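Local coordinates for Non-structural maintenance of chromosomes element 1 homolog (Xenopus laevis, PDB 7DG2), which probably acts as a RING-type E3 ubiquitin ligase that works with a MAGE partner within the SMC5-SMC6 complex in DNA repair, at residues K104-I109 / N175-V180; H18-G23 / Q148-I153; R10-L15 / G51-H56. One frame throughout, in Å; residues are numbered along the deposited sequence.

Interaction 1 of 3, residues K104-I109 / N175-V180; sequences KTMELI and NTYQDV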
loop_
_atom_site.group_PDB
_atom_site.type_symbol
_atom_site.label_atom_id
_atom_site.label_comp_id
_atom_site.label_asym_id
_atom_site.label_seq_id
_atom_site.Cartn_x
_atom_site.Cartn_y
_atom_site.Cartn_z
ATOM N N LYS A 104 -9.198 20.522 3.168
ATOM C CA LYS A 104 -9.681 21.517 4.130
ATOM C C LYS A 104 -9.146 21.233 5.526
ATOM O O LYS A 104 -8.847 22.166 6.284
ATOM C CB LYS A 104 -11.215 21.567 4.148
ATOM C CG LYS A 104 -11.862 21.982 2.820
ATOM C CD LYS A 104 -11.341 23.327 2.321
ATOM C CE LYS A 104 -11.769 24.479 3.223
ATOM N NZ LYS A 104 -11.305 25.802 2.679
ATOM N N THR A 105 -9.019 19.950 5.891
ATOM C CA THR A 105 -8.440 19.599 7.189
ATOM C C THR A 105 -6.968 19.998 7.256
ATOM O O THR A 105 -6.504 20.570 8.253
ATOM C CB THR A 105 -8.614 18.092 7.433
ATOM O OG1 THR A 105 -10.016 17.767 7.453
ATOM C CG2 THR A 105 -7.981 17.667 8.759
ATOM N N MET A 106 -6.216 19.696 6.201
ATOM C CA MET A 106 -4.830 20.140 6.110
ATOM C C MET A 106 -4.723 21.655 6.226
ATOM O O MET A 106 -3.854 22.172 6.939
ATOM C CB MET A 106 -4.226 19.657 4.786
ATOM C CG MET A 106 -2.901 20.317 4.439
ATOM S SD MET A 106 -2.045 19.482 3.067
ATOM C CE MET A 106 -3.288 19.506 1.802
ATOM N N GLU A 107 -5.615 22.385 5.555
ATOM C CA GLU A 107 -5.582 23.842 5.637
ATOM C C GLU A 107 -5.808 24.317 7.065
ATOM O O GLU A 107 -5.094 25.200 7.549
ATOM C CB GLU A 107 -6.627 24.443 4.694
ATOM C CG GLU A 107 -6.802 25.952 4.851
ATOM C CD GLU A 107 -7.908 26.516 3.972
ATOM O OE1 GLU A 107 -7.981 27.757 3.843
ATOM O OE2 GLU A 107 -8.698 25.725 3.410
ATOM N N LEU A 108 -6.781 23.732 7.762
ATOM C CA LEU A 108 -7.012 24.120 9.155
ATOM C C LEU A 108 -5.809 23.774 10.032
ATOM O O LEU A 108 -5.437 24.546 10.923
ATOM C CB LEU A 108 -8.289 23.451 9.673
ATOM C CG LEU A 108 -8.760 23.822 11.074
ATOM C CD1 LEU A 108 -8.730 25.322 11.205
ATOM C CD2 LEU A 108 -10.179 23.290 11.265
ATOM N N ILE A 109 -5.191 22.613 9.797
ATOM C CA ILE A 109 -3.989 22.237 10.541
ATOM C C ILE A 109 -2.875 23.251 10.303
ATOM O O ILE A 109 -2.181 23.667 11.237
ATOM C CB ILE A 109 -3.564 20.812 10.149
ATOM C CG1 ILE A 109 -4.472 19.795 10.848
ATOM C CG2 ILE A 109 -2.088 20.586 10.429
ATOM C CD1 ILE A 109 -4.504 18.409 10.166
ATOM N N ASN A 175 3.935 26.478 -1.526
ATOM C CA ASN A 175 3.442 27.236 -2.669
ATOM C C ASN A 175 1.936 27.448 -2.633
ATOM O O ASN A 175 1.465 28.553 -2.924
ATOM C CB ASN A 175 3.850 26.527 -3.966
ATOM C CG ASN A 175 5.357 26.423 -4.115
ATOM O OD1 ASN A 175 6.095 27.342 -3.745
ATOM N ND2 ASN A 175 5.827 25.296 -4.642
ATOM N N THR A 176 1.170 26.417 -2.272
ATOM C CA THR A 176 -0.283 26.537 -2.249
ATOM C C THR A 176 -0.763 27.393 -1.085
ATOM O O THR A 176 -1.811 28.044 -1.186
ATOM C CB THR A 176 -0.911 25.145 -2.174
ATOM O OG1 THR A 176 -0.540 24.402 -3.338
ATOM C CG2 THR A 176 -2.428 25.218 -2.079
ATOM N N TYR A 177 -0.028 27.401 0.022
ATOM C CA TYR A 177 -0.430 28.126 1.221
ATOM C C TYR A 177 0.619 29.153 1.622
ATOM O O TYR A 177 0.857 29.382 2.805
ATOM C CB TYR A 177 -0.687 27.165 2.381
ATOM C CG TYR A 177 -1.765 26.129 2.128
ATOM C CD1 TYR A 177 -3.105 26.421 2.355
ATOM C CD2 TYR A 177 -1.439 24.854 1.686
ATOM C CE1 TYR A 177 -4.092 25.478 2.140
ATOM C CE2 TYR A 177 -2.418 23.901 1.465
ATOM C CZ TYR A 177 -3.743 24.218 1.693
ATOM O OH TYR A 177 -4.718 23.270 1.478
ATOM N N GLN A 178 1.260 29.795 0.638
ATOM C CA GLN A 178 2.375 30.689 0.945
ATOM C C GLN A 178 1.958 31.825 1.873
ATOM O O GLN A 178 2.773 32.306 2.671
ATOM C CB GLN A 178 2.975 31.259 -0.340
ATOM C CG GLN A 178 4.309 31.967 -0.107
ATOM C CD GLN A 178 4.888 32.568 -1.368
ATOM O OE1 GLN A 178 4.167 32.835 -2.331
ATOM N NE2 GLN A 178 6.200 32.780 -1.376
ATOM N N ASP A 179 0.695 32.245 1.806
ATOM C CA ASP A 179 0.223 33.332 2.656
ATOM C C ASP A 179 0.121 32.939 4.125
ATOM O O ASP A 179 0.154 33.822 4.990
ATOM C CB ASP A 179 -1.142 33.826 2.165
ATOM C CG ASP A 179 -1.096 34.364 0.746
ATOM O OD1 ASP A 179 0.022 34.592 0.222
ATOM O OD2 ASP A 179 -2.181 34.552 0.152
ATOM N N VAL A 180 -0.001 31.647 4.435
ATOM C CA VAL A 180 -0.362 31.225 5.784
ATOM C C VAL A 180 0.537 30.140 6.348
ATOM O O VAL A 180 0.562 29.950 7.578
ATOM C CB VAL A 180 -1.833 30.759 5.825
ATOM C CG1 VAL A 180 -2.790 31.935 5.554
ATOM C CG2 VAL A 180 -2.059 29.626 4.829
HETATM O O HOH W 1 -7.384 24.154 1.263
#
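Y177 and E107 meet where the Nse1 family region, whose architecture is of the winged-helix kind, hands the chain on toward the zinc-binding RING-like region. E107 lies on helix 96-111, while Y177 is the first residue to leave helical geometry after helix 163-176. The case shows how one acidic side chain can serve an aromatic partner twice, directly with its carbons and, through a water, with its oxygen.

The path of E107 begins at CB, which lies 3.7 Å from CE1 of Y177. CG follows along the same side of the phenol, still in van der Waals contact with CE1 at 3.9 Å. With CG anti to the backbone N (chi1 172°) and the remaining chain extended, the carboxylate is carried outward, clear of the ring, and the two side chains run at about a right angle to each other. Its plane is turned 47° from that of the ring. At the tip, OE2 takes a salt bridge from K104 NZ at 2.7 Å, one helical turn earlier, met on the syn side and somewhat out of the carboxylate plane. The same oxygen accepts a 3.0 Å hydrogen bond from a water molecule. That cluster probably favours the ionised carboxylate.

On the CE2 side of the ring, M106 bends at chi3 and sends CE toward the phenol oxygen. I110 also touches Y177, so E107, M106 and I110 of helix 96-111 all pack on the tyrosine. The ring face turned away from E107 is covered, toward its rim, by T176 CG2. What joins the polar ends is the shared water: it lies 2.8 Å from Y177 OH, completing a bridge from phenol to carboxylate.

Interaction 2 of 3, residues H18-G23 / Q148-I153; sequences HGIMEG and QEKWLI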
loop_
_atom_site.group_PDB
_atom_site.type_symbol
_atom_site.label_atom_id
_atom_site.label_comp_id
_atom_site.label_asym_id
_atom_site.label_seq_id
_atom_site.Cartn_x
_atom_site.Cartn_y
_atom_site.Cartn_z
ATOM N N HIS A 18 5.252 0.246 3.385
ATOM C CA HIS A 18 5.102 1.040 4.600
ATOM C C HIS A 18 4.869 2.520 4.336
ATOM O O HIS A 18 4.322 3.215 5.210
ATOM C CB HIS A 18 6.350 0.887 5.470
ATOM C CG HIS A 18 6.427 -0.428 6.172
ATOM N ND1 HIS A 18 5.669 -0.714 7.285
ATOM C CD2 HIS A 18 7.161 -1.537 5.916
ATOM C CE1 HIS A 18 5.940 -1.942 7.693
ATOM N NE2 HIS A 18 6.849 -2.459 6.885
ATOM N N GLY A 19 5.309 3.022 3.192
ATOM C CA GLY A 19 5.258 4.454 2.879
ATOM C C GLY A 19 6.360 5.233 3.560
ATOM O O GLY A 19 7.078 5.997 2.906
ATOM N N ILE A 20 6.538 5.019 4.860
ATOM C CA ILE A 20 7.513 5.739 5.670
ATOM C C ILE A 20 8.042 4.789 6.736
ATOM O O ILE A 20 7.313 3.919 7.225
ATOM C CB ILE A 20 6.874 7.001 6.291
ATOM C CG1 ILE A 20 7.889 7.745 7.164
ATOM C CG2 ILE A 20 5.649 6.618 7.098
ATOM C CD1 ILE A 20 7.465 9.205 7.482
ATOM N N MET A 21 9.323 4.928 7.073
ATOM C CA MET A 21 9.959 4.087 8.080
ATOM C C MET A 21 10.945 4.918 8.890
ATOM O O MET A 21 11.631 5.777 8.337
ATOM C CB MET A 21 10.697 2.893 7.441
ATOM C CG MET A 21 9.788 1.937 6.657
ATOM S SD MET A 21 10.711 0.505 6.049
ATOM C CE MET A 21 11.781 0.253 7.485
ATOM N N GLU A 22 11.036 4.634 10.192
ATOM C CA GLU A 22 11.990 5.324 11.055
ATOM C C GLU A 22 13.422 4.846 10.780
ATOM O O GLU A 22 13.651 3.720 10.329
ATOM C CB GLU A 22 11.605 5.099 12.519
ATOM C CG GLU A 22 12.411 5.874 13.546
ATOM C CD GLU A 22 13.640 5.112 13.992
ATOM O OE1 GLU A 22 14.690 5.749 14.260
ATOM O OE2 GLU A 22 13.551 3.867 14.045
ATOM N N GLY A 23 14.392 5.717 11.083
ATOM C CA GLY A 23 15.763 5.492 10.637
ATOM C C GLY A 23 16.385 4.209 11.156
ATOM O O GLY A 23 17.060 3.495 10.408
ATOM N N GLN A 148 -4.507 5.239 9.342
ATOM C CA GLN A 148 -3.931 3.949 8.972
ATOM C C GLN A 148 -2.919 4.094 7.842
ATOM O O GLN A 148 -1.870 3.436 7.853
ATOM C CB GLN A 148 -5.051 2.986 8.580
ATOM C CG GLN A 148 -4.585 1.738 7.839
ATOM C CD GLN A 148 -3.872 0.760 8.745
ATOM O OE1 GLN A 148 -4.024 0.805 9.968
ATOM N NE2 GLN A 148 -3.073 -0.130 8.148
ATOM N N GLU A 149 -3.208 4.949 6.857
ATOM C CA GLU A 149 -2.301 5.143 5.728
ATOM C C GLU A 149 -1.184 6.146 6.009
ATOM O O GLU A 149 -0.413 6.462 5.094
ATOM C CB GLU A 149 -3.085 5.589 4.490
ATOM C CG GLU A 149 -4.191 4.634 4.102
ATOM C CD GLU A 149 -3.673 3.262 3.720
ATOM O OE1 GLU A 149 -2.785 3.193 2.842
ATOM O OE2 GLU A 149 -4.155 2.264 4.302
ATOM N N LYS A 150 -1.095 6.665 7.230
ATOM C CA LYS A 150 -0.035 7.588 7.641
ATOM C C LYS A 150 -0.060 8.891 6.840
ATOM O O LYS A 150 0.981 9.445 6.489
ATOM C CB LYS A 150 1.339 6.909 7.561
ATOM C CG LYS A 150 1.468 5.790 8.568
ATOM C CD LYS A 150 2.756 5.020 8.349
ATOM C CE LYS A 150 3.174 4.282 9.607
ATOM N NZ LYS A 150 2.009 3.815 10.398
ATOM N N TRP A 151 -1.261 9.412 6.569
ATOM C CA TRP A 151 -1.390 10.793 6.114
ATOM C C TRP A 151 -1.681 11.730 7.274
ATOM O O TRP A 151 -1.191 12.860 7.291
ATOM C CB TRP A 151 -2.500 10.940 5.055
ATOM C CG TRP A 151 -2.189 10.115 3.846
ATOM C CD1 TRP A 151 -2.916 9.057 3.357
ATOM C CD2 TRP A 151 -1.031 10.234 3.016
ATOM N NE1 TRP A 151 -2.278 8.522 2.254
ATOM C CE2 TRP A 151 -1.119 9.224 2.027
ATOM C CE3 TRP A 151 0.075 11.092 3.008
ATOM C CZ2 TRP A 151 -0.140 9.056 1.034
ATOM C CZ3 TRP A 151 1.056 10.918 2.020
ATOM C CH2 TRP A 151 0.933 9.911 1.044
ATOM N N LEU A 152 -2.417 11.252 8.260
ATOM C CA LEU A 152 -2.668 12.003 9.481
ATOM C C LEU A 152 -2.140 11.211 10.666
ATOM O O LEU A 152 -1.984 9.990 10.609
ATOM C CB LEU A 152 -4.168 12.280 9.671
ATOM C CG LEU A 152 -4.877 13.144 8.629
ATOM C CD1 LEU A 152 -6.350 13.299 8.979
ATOM C CD2 LEU A 152 -4.194 14.496 8.495
ATOM N N ILE A 153 -1.851 11.935 11.743
ATOM C CA ILE A 153 -1.541 11.372 13.050
ATOM C C ILE A 153 -2.686 11.773 13.957
ATOM O O ILE A 153 -3.070 12.947 13.965
ATOM C CB ILE A 153 -0.224 11.934 13.609
ATOM C CG1 ILE A 153 0.979 11.224 13.023
ATOM C CG2 ILE A 153 -0.208 11.860 15.136
ATOM C CD1 ILE A 153 2.243 11.802 13.564
#
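K150, the positive-phi residue of the Schellman motif that ends helix 136-148, reaches from the end of that helix to I20 of strand 20-22. It is a small example of a charged side chain used for its carbons: between these two segments, a lysine methylene makes the contact. CD of K150 approaches the branch methyl CG2 of I20 to 3.5 Å, and the two side chains pass each other at a slant. The same methylene lies 3.9 Å from the carbonyl oxygen of H18, which also receives a weak hydrogen bond from I20 N as the chain turns out of helix 6-18. The lysine chain is nearly straight as far as CE and then bends sharply at its last torsion (chi4 33°), which turns the ammonium group back and away from I20. There NZ remains 6.6 Å from ND1 of H18, too far for a direct bond, and a glycerol molecule, probably from the crystallisation liquor, sits about 3 Å from the lysine side chain.

R91 of the MAGE subunit packs on both H18 and K150 and gives a hydrogen bond to Q148 O, so the partner chain covers the same junction. I20 belongs to strand 20-22, outermost of its sheet within this chain, which pairs with strand 75-81, and its side chain also rests on T163, R164 and M167 of helix 163-176.

Interaction 3 of 3, residues R10-L15 / G51-H56; sequences RFLQAL and GVLNRH
The F11 ring meets L53 obliquely, its CD1 atom 3.7 Å from CD1 of the leucine, and makes an edge-to-face pair with F49. Two other flat groups lie beside carbonyls of their own helix: the guanidinium of R55 has G51 O over one face, offset toward the rim, while V52 O lies in the plane of the H56 imidazole at its edge, 3.2 Å from CD2. Neither R55 nor H56 takes part in the contact between segments 10-15 and 51-56.

Between these two segments L53 does the joining. Its side chain leaves with CG anti to the carbonyl carbon (chi1 -79°), and its forked end is shared between two neighbours on helix 6-18. One prong, CD1, goes to the phenylalanine ring. The other, CD2, lies against L12, at 4.0 Å from CB and the same from the CD2 methyl of that residue. The closest backbone approach falls at the same place, with L12 CA and L53 CA 7.7 Å apart.

V26, L29 and C33 of helix 23-36 close around F11, and I64 touches L53, which places the contact in the buried interior between helices 6-18, 23-36 and 46-57 and strand 62-68, within the winged-helix-like Nse1 family region. The MAGE subunit packs on L12 through its F62 and bonds to Q13 through F62 O and N80.

Carbon alone does the touching between F11, L12 and L53. All three are buried, so cohesion here must come from dispersion and the exclusion of water, and it depends on shape rather than on directional bonds.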
loop_
_atom_site.group_PDB
_atom_site.type_symbol
_atom_site.label_atom_id
_atom_site.label_comp_id
_atom_site.label_asym_id
_atom_site.label_seq_id
_atom_site.Cartn_x
_atom_site.Cartn_y
_atom_site.Cartn_z
ATOM N N ARG A 10 14.403 -5.324 -2.791
ATOM C CA ARG A 10 13.724 -5.786 -1.589
ATOM C C ARG A 10 13.490 -4.627 -0.638
ATOM O O ARG A 10 12.411 -4.502 -0.051
ATOM C CB ARG A 10 14.555 -6.885 -0.915
ATOM C CG ARG A 10 13.908 -7.460 0.310
ATOM C CD ARG A 10 12.822 -8.443 -0.074
ATOM N NE ARG A 10 13.363 -9.749 -0.458
ATOM C CZ ARG A 10 12.611 -10.830 -0.637
ATOM N NH1 ARG A 10 13.163 -11.984 -0.987
ATOM N NH2 ARG A 10 11.294 -10.743 -0.493
ATOM N N PHE A 11 14.489 -3.754 -0.506
ATOM C CA PHE A 11 14.346 -2.551 0.307
ATOM C C PHE A 11 13.225 -1.661 -0.223
ATOM O O PHE A 11 12.405 -1.147 0.551
ATOM C CB PHE A 11 15.689 -1.818 0.325
ATOM C CG PHE A 11 15.717 -0.573 1.175
ATOM C CD1 PHE A 11 15.209 0.622 0.699
ATOM C CD2 PHE A 11 16.311 -0.591 2.425
ATOM C CE1 PHE A 11 15.268 1.779 1.468
ATOM C CE2 PHE A 11 16.379 0.552 3.197
ATOM C CZ PHE A 11 15.854 1.745 2.719
ATOM N N LEU A 12 13.194 -1.447 -1.540
ATOM C CA LEU A 12 12.186 -0.569 -2.127
ATOM C C LEU A 12 10.787 -1.152 -1.951
ATOM O O LEU A 12 9.838 -0.422 -1.623
ATOM C CB LEU A 12 12.514 -0.331 -3.604
ATOM C CG LEU A 12 11.512 0.498 -4.406
ATOM C CD1 LEU A 12 11.274 1.863 -3.729
ATOM C CD2 LEU A 12 12.003 0.663 -5.858
ATOM N N GLN A 13 10.642 -2.470 -2.126
ATOM C CA GLN A 13 9.336 -3.096 -1.909
ATOM C C GLN A 13 8.851 -2.890 -0.481
ATOM O O GLN A 13 7.683 -2.551 -0.253
ATOM C CB GLN A 13 9.399 -4.584 -2.235
ATOM C CG GLN A 13 9.590 -4.861 -3.723
ATOM C CD GLN A 13 9.369 -6.316 -4.054
ATOM O OE1 GLN A 13 8.887 -7.085 -3.213
ATOM N NE2 GLN A 13 9.702 -6.704 -5.286
ATOM N N ALA A 14 9.731 -3.099 0.501
ATOM C CA ALA A 14 9.337 -2.920 1.897
ATOM C C ALA A 14 8.929 -1.475 2.174
ATOM O O ALA A 14 7.895 -1.213 2.800
ATOM C CB ALA A 14 10.486 -3.344 2.825
ATOM N N LEU A 15 9.709 -0.519 1.673
ATOM C CA LEU A 15 9.377 0.884 1.900
ATOM C C LEU A 15 8.094 1.279 1.177
ATOM O O LEU A 15 7.288 2.057 1.714
ATOM C CB LEU A 15 10.537 1.777 1.466
ATOM C CG LEU A 15 10.359 3.247 1.840
ATOM C CD1 LEU A 15 10.049 3.410 3.343
ATOM C CD2 LEU A 15 11.612 4.033 1.473
ATOM N N GLY A 51 21.052 6.030 -2.473
ATOM C CA GLY A 51 21.375 6.801 -3.667
ATOM C C GLY A 51 21.238 6.014 -4.958
ATOM O O GLY A 51 20.838 6.564 -5.991
ATOM N N VAL A 52 21.579 4.725 -4.929
ATOM C CA VAL A 52 21.370 3.888 -6.105
ATOM C C VAL A 52 19.900 3.888 -6.479
ATOM O O VAL A 52 19.532 4.116 -7.637
ATOM C CB VAL A 52 21.879 2.459 -5.856
ATOM C CG1 VAL A 52 21.411 1.540 -6.973
ATOM C CG2 VAL A 52 23.404 2.452 -5.750
ATOM N N LEU A 53 19.040 3.632 -5.495
ATOM C CA LEU A 53 17.602 3.619 -5.752
ATOM C C LEU A 53 17.135 4.963 -6.295
ATOM O O LEU A 53 16.416 5.027 -7.300
ATOM C CB LEU A 53 16.862 3.249 -4.466
ATOM C CG LEU A 53 16.878 1.749 -4.159
ATOM C CD1 LEU A 53 16.508 1.467 -2.712
ATOM C CD2 LEU A 53 15.932 1.012 -5.115
ATOM N N ASN A 54 17.566 6.055 -5.672
ATOM C CA ASN A 54 17.048 7.360 -6.080
ATOM C C ASN A 54 17.475 7.735 -7.488
ATOM O O ASN A 54 16.742 8.449 -8.179
ATOM C CB ASN A 54 17.479 8.439 -5.091
ATOM C CG ASN A 54 16.599 8.464 -3.858
ATOM O OD1 ASN A 54 15.494 7.913 -3.871
ATOM N ND2 ASN A 54 17.073 9.096 -2.793
ATOM N N ARG A 55 18.649 7.287 -7.928
ATOM C CA ARG A 55 19.059 7.559 -9.298
ATOM C C ARG A 55 18.107 6.901 -10.285
ATOM O O ARG A 55 17.703 7.517 -11.279
ATOM C CB ARG A 55 20.490 7.065 -9.517
ATOM C CG ARG A 55 20.973 7.142 -10.964
ATOM C CD ARG A 55 22.508 7.170 -11.063
ATOM N NE ARG A 55 23.149 6.379 -10.015
ATOM C CZ ARG A 55 23.680 6.891 -8.905
ATOM N NH1 ARG A 55 24.232 6.092 -7.996
ATOM N NH2 ARG A 55 23.649 8.204 -8.700
ATOM N N HIS A 56 17.721 5.655 -10.014
ATOM C CA HIS A 56 16.795 4.950 -10.897
ATOM C C HIS A 56 15.350 5.421 -10.719
ATOM O O HIS A 56 14.555 5.322 -11.664
ATOM C CB HIS A 56 16.893 3.439 -10.653
ATOM C CG HIS A 56 18.189 2.834 -11.108
ATOM N ND1 HIS A 56 18.309 2.129 -12.289
ATOM C CD2 HIS A 56 19.418 2.814 -10.534
ATOM C CE1 HIS A 56 19.555 1.703 -12.423
ATOM N NE2 HIS A 56 20.249 2.106 -11.373
#

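How the interactions relate
The three contacts trace a path through the chain. Interaction 3 joins helices 6-18 and 46-57, interaction 2 joins strand 20-22 to the end of helix 136-148, and interaction 1 joins helix 96-111 to the end of helix 163-176. The centres of interactions 2 and 3 are 17 Å apart, and the contacts meet where M21 CG packs 3.6 Å from L15 CD1. Interactions 1 and 2 touch more lightly, through I109 CD1 and L152 CD2 at 4.3 Å. Interactions 1 and 3 lie about 31 Å apart between centres, on opposite sides of the chain's centre. The MAGE subunit touches interactions 2 and 3; no other chain touches interaction 1, whose second segment ends just before the zinc-binding region begins at C184.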